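PDB 7C2B: ferredoxin-thioredoxin reductase variable chain, chloroplastic from Arabidopsis thaliana, which forms the variable subunit of ferredoxin-thioredoxin reductase, the enzyme that probably passes electrons from reduced ferredoxin to thioredoxins in a two-electron reduction. Local coordinates for residues B[81-86]-B[97-102]. Numbering follows the deposited sequence.
With NO3 (nitrate ion), chain J.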
ATOM      1  N   PRO B  81       4.466  11.230   7.126  1.00 23.97           N
ATOM      2  CA  PRO B  81       5.718  11.982   6.927  1.00 24.54           C
ATOM      3  C   PRO B  81       6.299  12.655   8.159  1.00 22.70           C
ATOM      4  O   PRO B  81       7.478  13.032   8.113  1.00 24.31           O
ATOM      5  CB  PRO B  81       5.332  13.040   5.878  1.00 25.09           C
ATOM      6  CG  PRO B  81       3.907  13.225   6.052  1.00 23.19           C
ATOM      7  CD  PRO B  81       3.329  11.881   6.455  1.00 24.03           C
ATOM      8  N   PHE B  82       5.542  12.823   9.242  1.00 21.77           N
ATOM      9  CA  PHE B  82       6.042  13.471  10.452  1.00 20.41           C
ATOM     10  C   PHE B  82       6.675  12.440  11.377  1.00 23.34           C
ATOM     11  O   PHE B  82       5.980  11.577  11.920  1.00 21.97           O
ATOM     12  CB  PHE B  82       4.915  14.193  11.188  1.00 21.06           C
ATOM     13  CG  PHE B  82       4.365  15.388  10.450  1.00 23.23           C
ATOM     14  CD1 PHE B  82       4.930  16.646  10.623  1.00 25.38           C
ATOM     15  CD2 PHE B  82       3.263  15.264   9.614  1.00 24.46           C
ATOM     16  CE1 PHE B  82       4.421  17.756   9.955  1.00 24.40           C
ATOM     17  CE2 PHE B  82       2.738  16.378   8.944  1.00 26.63           C
ATOM     18  CZ  PHE B  82       3.322  17.625   9.114  1.00 23.93           C
ATOM     19  N   LYS B  83       7.981  12.545  11.586  1.00 20.59           N
ATOM     20  CA  LYS B  83       8.655  11.693  12.556  1.00 21.90           C
ATOM     21  C   LYS B  83       8.620  12.421  13.894  1.00 24.23           C
ATOM     22  O   LYS B  83       9.165  13.520  14.013  1.00 22.36           O
ATOM     23  CB  LYS B  83      10.084  11.385  12.116  1.00 20.02           C
ATOM     24  CG  LYS B  83      10.787  10.304  12.948  1.00 24.10           C
ATOM     25  CD  LYS B  83      12.232  10.144  12.489  1.00 27.37           C
ATOM     26  CE  LYS B  83      13.112   9.528  13.559  1.00 37.22           C
ATOM     27  NZ  LYS B  83      14.468   9.227  12.995  1.00 37.30           N
ATOM     28  N   VAL B  84       7.951  11.832  14.884  1.00 21.24           N
ATOM     29  CA  VAL B  84       7.690  12.495  16.157  1.00 22.47           C
ATOM     30  C   VAL B  84       8.433  11.757  17.262  1.00 24.13           C
ATOM     31  O   VAL B  84       8.359  10.525  17.355  1.00 20.55           O
ATOM     32  CB  VAL B  84       6.183  12.558  16.457  1.00 23.00           C
ATOM     33  CG1 VAL B  84       5.931  13.296  17.759  1.00 22.84           C
ATOM     34  CG2 VAL B  84       5.456  13.227  15.309  1.00 21.91           C
ATOM     35  N   GLN B  85       9.135  12.514  18.108  1.00 22.69           N
ATOM     36  CA  GLN B  85       9.858  11.942  19.237  1.00 22.59           C
ATOM     37  C   GLN B  85       8.981  11.972  20.480  1.00 24.86           C
ATOM     38  O   GLN B  85       8.428  13.018  20.832  1.00 25.95           O
ATOM     39  CB  GLN B  85      11.161  12.699  19.497  1.00 26.75           C
ATOM     40  CG  GLN B  85      11.933  12.213  20.727  1.00 27.18           C
ATOM     41  CD  GLN B  85      13.306  12.854  20.821  1.00 30.33           C
ATOM     42  OE1 GLN B  85      14.007  12.976  19.820  1.00 30.79           O
ATOM     43  NE2 GLN B  85      13.685  13.286  22.017  1.00 32.51           N
ATOM     44  N   PHE B  86       8.852  10.816  21.132  1.00 26.16           N
ATOM     45  CA  PHE B  86       8.112  10.668  22.373  1.00 26.85           C
ATOM     46  C   PHE B  86       9.053  10.139  23.443  1.00 27.68           C
ATOM     47  O   PHE B  86      10.036   9.464  23.143  1.00 26.39           O
ATOM     48  CB  PHE B  86       6.934   9.689  22.233  1.00 24.90           C
ATOM     49  CG  PHE B  86       5.868  10.140  21.275  1.00 26.65           C
ATOM     50  CD1 PHE B  86       4.843  10.973  21.700  1.00 25.98           C
ATOM     51  CD2 PHE B  86       5.872   9.707  19.954  1.00 24.21           C
ATOM     52  CE1 PHE B  86       3.856  11.387  20.825  1.00 28.65           C
ATOM     53  CE2 PHE B  86       4.892  10.111  19.075  1.00 23.14           C
ATOM     54  CZ  PHE B  86       3.873  10.954  19.512  1.00 25.68           C
ATOM     55  N   LYS B  97      12.635   6.599  25.314  1.00 33.46           N
ATOM     56  CA  LYS B  97      12.511   7.492  24.173  1.00 30.88           C
ATOM     57  C   LYS B  97      12.294   6.680  22.908  1.00 29.52           C
ATOM     58  O   LYS B  97      12.946   5.651  22.705  1.00 28.30           O
ATOM     59  CB  LYS B  97      13.769   8.348  24.040  1.00 31.91           C
ATOM     60  CG  LYS B  97      13.821   9.207  22.798  1.00 33.48           C
ATOM     61  CD  LYS B  97      14.630  10.469  23.059  1.00 39.75           C
ATOM     62  CE  LYS B  97      16.110  10.191  23.148  1.00 40.12           C
ATOM     63  NZ  LYS B  97      16.886  11.468  23.278  1.00 46.27           N
ATOM     64  N   PHE B  98      11.366   7.135  22.063  1.00 24.20           N
ATOM     65  CA  PHE B  98      11.114   6.453  20.802  1.00 22.18           C
ATOM     66  C   PHE B  98      10.552   7.439  19.795  1.00 23.75           C
ATOM     67  O   PHE B  98      10.170   8.562  20.133  1.00 25.86           O
ATOM     68  CB  PHE B  98      10.159   5.253  20.970  1.00 24.81           C
ATOM     69  CG  PHE B  98       8.761   5.621  21.418  1.00 23.72           C
ATOM     70  CD1 PHE B  98       8.467   5.775  22.764  1.00 25.99           C
ATOM     71  CD2 PHE B  98       7.732   5.785  20.491  1.00 22.39           C
ATOM     72  CE1 PHE B  98       7.184   6.102  23.189  1.00 25.65           C
ATOM     73  CE2 PHE B  98       6.449   6.117  20.906  1.00 24.15           C
ATOM     74  CZ  PHE B  98       6.172   6.266  22.259  1.00 25.31           C
ATOM     75  N   PHE B  99      10.514   7.000  18.544  1.00 22.43           N
ATOM     76  CA  PHE B  99       9.942   7.768  17.452  1.00 23.46           C
ATOM     77  C   PHE B  99       8.754   7.015  16.879  1.00 27.15           C
ATOM     78  O   PHE B  99       8.709   5.782  16.908  1.00 25.59           O
ATOM     79  CB  PHE B  99      10.983   8.022  16.353  1.00 25.61           C
ATOM     80  CG  PHE B  99      12.243   8.661  16.865  1.00 31.03           C
ATOM     81  CD1 PHE B  99      12.290  10.029  17.116  1.00 30.06           C
ATOM     82  CD2 PHE B  99      13.368   7.895  17.125  1.00 31.36           C
ATOM     83  CE1 PHE B  99      13.440  10.622  17.603  1.00 31.73           C
ATOM     84  CE2 PHE B  99      14.530   8.484  17.623  1.00 35.37           C
ATOM     85  CZ  PHE B  99      14.563   9.851  17.860  1.00 32.38           C
ATOM     86  N   THR B 100       7.789   7.774  16.367  1.00 21.46           N
ATOM     87  CA  THR B 100       6.639   7.224  15.671  1.00 20.84           C
ATOM     88  C   THR B 100       6.344   8.139  14.493  1.00 21.14           C
ATOM     89  O   THR B 100       6.423   9.363  14.622  1.00 21.42           O
ATOM     90  CB  THR B 100       5.403   7.112  16.590  1.00 20.88           C
ATOM     91  OG1 THR B 100       5.619   6.098  17.586  1.00 26.83           O
ATOM     92  CG2 THR B 100       4.164   6.751  15.788  1.00 25.80           C
ATOM     93  N   HIS B 101       6.028   7.548  13.346  1.00 19.18           N
ATOM     94  CA  HIS B 101       5.645   8.310  12.162  1.00 19.55           C
ATOM     95  C   HIS B 101       4.149   8.601  12.177  1.00 20.73           C
ATOM     96  O   HIS B 101       3.337   7.689  12.379  1.00 18.54           O
ATOM     97  CB  HIS B 101       6.024   7.534  10.902  1.00 19.12           C
ATOM     98  CG  HIS B 101       7.496   7.501  10.633  1.00 19.84           C
ATOM     99  ND1 HIS B 101       8.355   6.603  11.241  1.00 20.44           N
ATOM    100  CD2 HIS B 101       8.259   8.246   9.800  1.00 24.90           C
ATOM    101  CE1 HIS B 101       9.580   6.803  10.793  1.00 23.67           C
ATOM    102  NE2 HIS B 101       9.550   7.797   9.920  1.00 23.67           N
ATOM    103  N   LEU B 102       3.787   9.871  11.955  1.00 19.62           N
ATOM    104  CA  LEU B 102       2.394  10.305  11.962  1.00 21.07           C
ATOM    105  C   LEU B 102       2.074  11.076  10.685  1.00 22.13           C
ATOM    106  O   LEU B 102       2.961  11.606  10.007  1.00 20.24           O
ATOM    107  CB  LEU B 102       2.072  11.217  13.164  1.00 19.48           C
ATOM    108  CG  LEU B 102       2.393  10.732  14.573  1.00 21.62           C
ATOM    109  CD1 LEU B 102       1.883  11.767  15.584  1.00 24.87           C
ATOM    110  CD2 LEU B 102       1.721   9.403  14.787  1.00 17.83           C
TER
HETATM  111  N   NO3 J 207      11.382   6.614   7.342  1.00 37.98           N
HETATM  112  O1  NO3 J 207      11.414   5.891   6.300  1.00 35.63           O
HETATM  113  O2  NO3 J 207      11.824   6.159   8.442  1.00 44.82           O
HETATM  114  O3  NO3 J 207      10.912   7.789   7.279  1.00 35.28           O
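Residues 81-86 and 97-102 lie on strands 82-90 and 94-102 of an antiparallel beta hairpin, joined by six backbone hydrogen bonds in which Phe82, Val84 and Phe86 pair with Leu102, Thr100 and Phe98; the straightest runs from Phe86 N to Phe98 O (2.8 Å, 176°). On the partly buried face, Phe99 and His101 offer flat surfaces to the methylene stems of Lys83 and Gln85. Lys83, extended, crosses the Phe99 ring obliquely: CE sits over one face, 3.5 Å from Phe99 CG, and NZ makes a cation-pi contact 4.5 Å from the centroid. Lys83 CG lies over a face of the His101 imidazole. Gln85 runs alongside Phe99, its amide nearly perpendicular to the ring; an alanine here would lack the CG and amide beside Phe99 and Lys97, and would probably leave that ring edge more mobile and Lys65 NZ without its weak hydrogen-bond acceptor, OE1. His101 ND1 bonds an acidic side chain of another protein's chain, while NE2 weakly hydrogen-bonds O3 of a nitrate, probably from the crystallisation liquor. Apolar chains suit the opposite, buried face: Phe86 CB makes a CH-pi contact over the Phe98 ring, the ring planes 24° apart but slid so they barely overlap, and Val84 crosses Leu102 at about a right angle. Val84 packs on Val38, and Phe86 and Leu102 on Val40, of strand 37-40, while strand 61-67 flanks strand 82-90 in the SH3-like sheet.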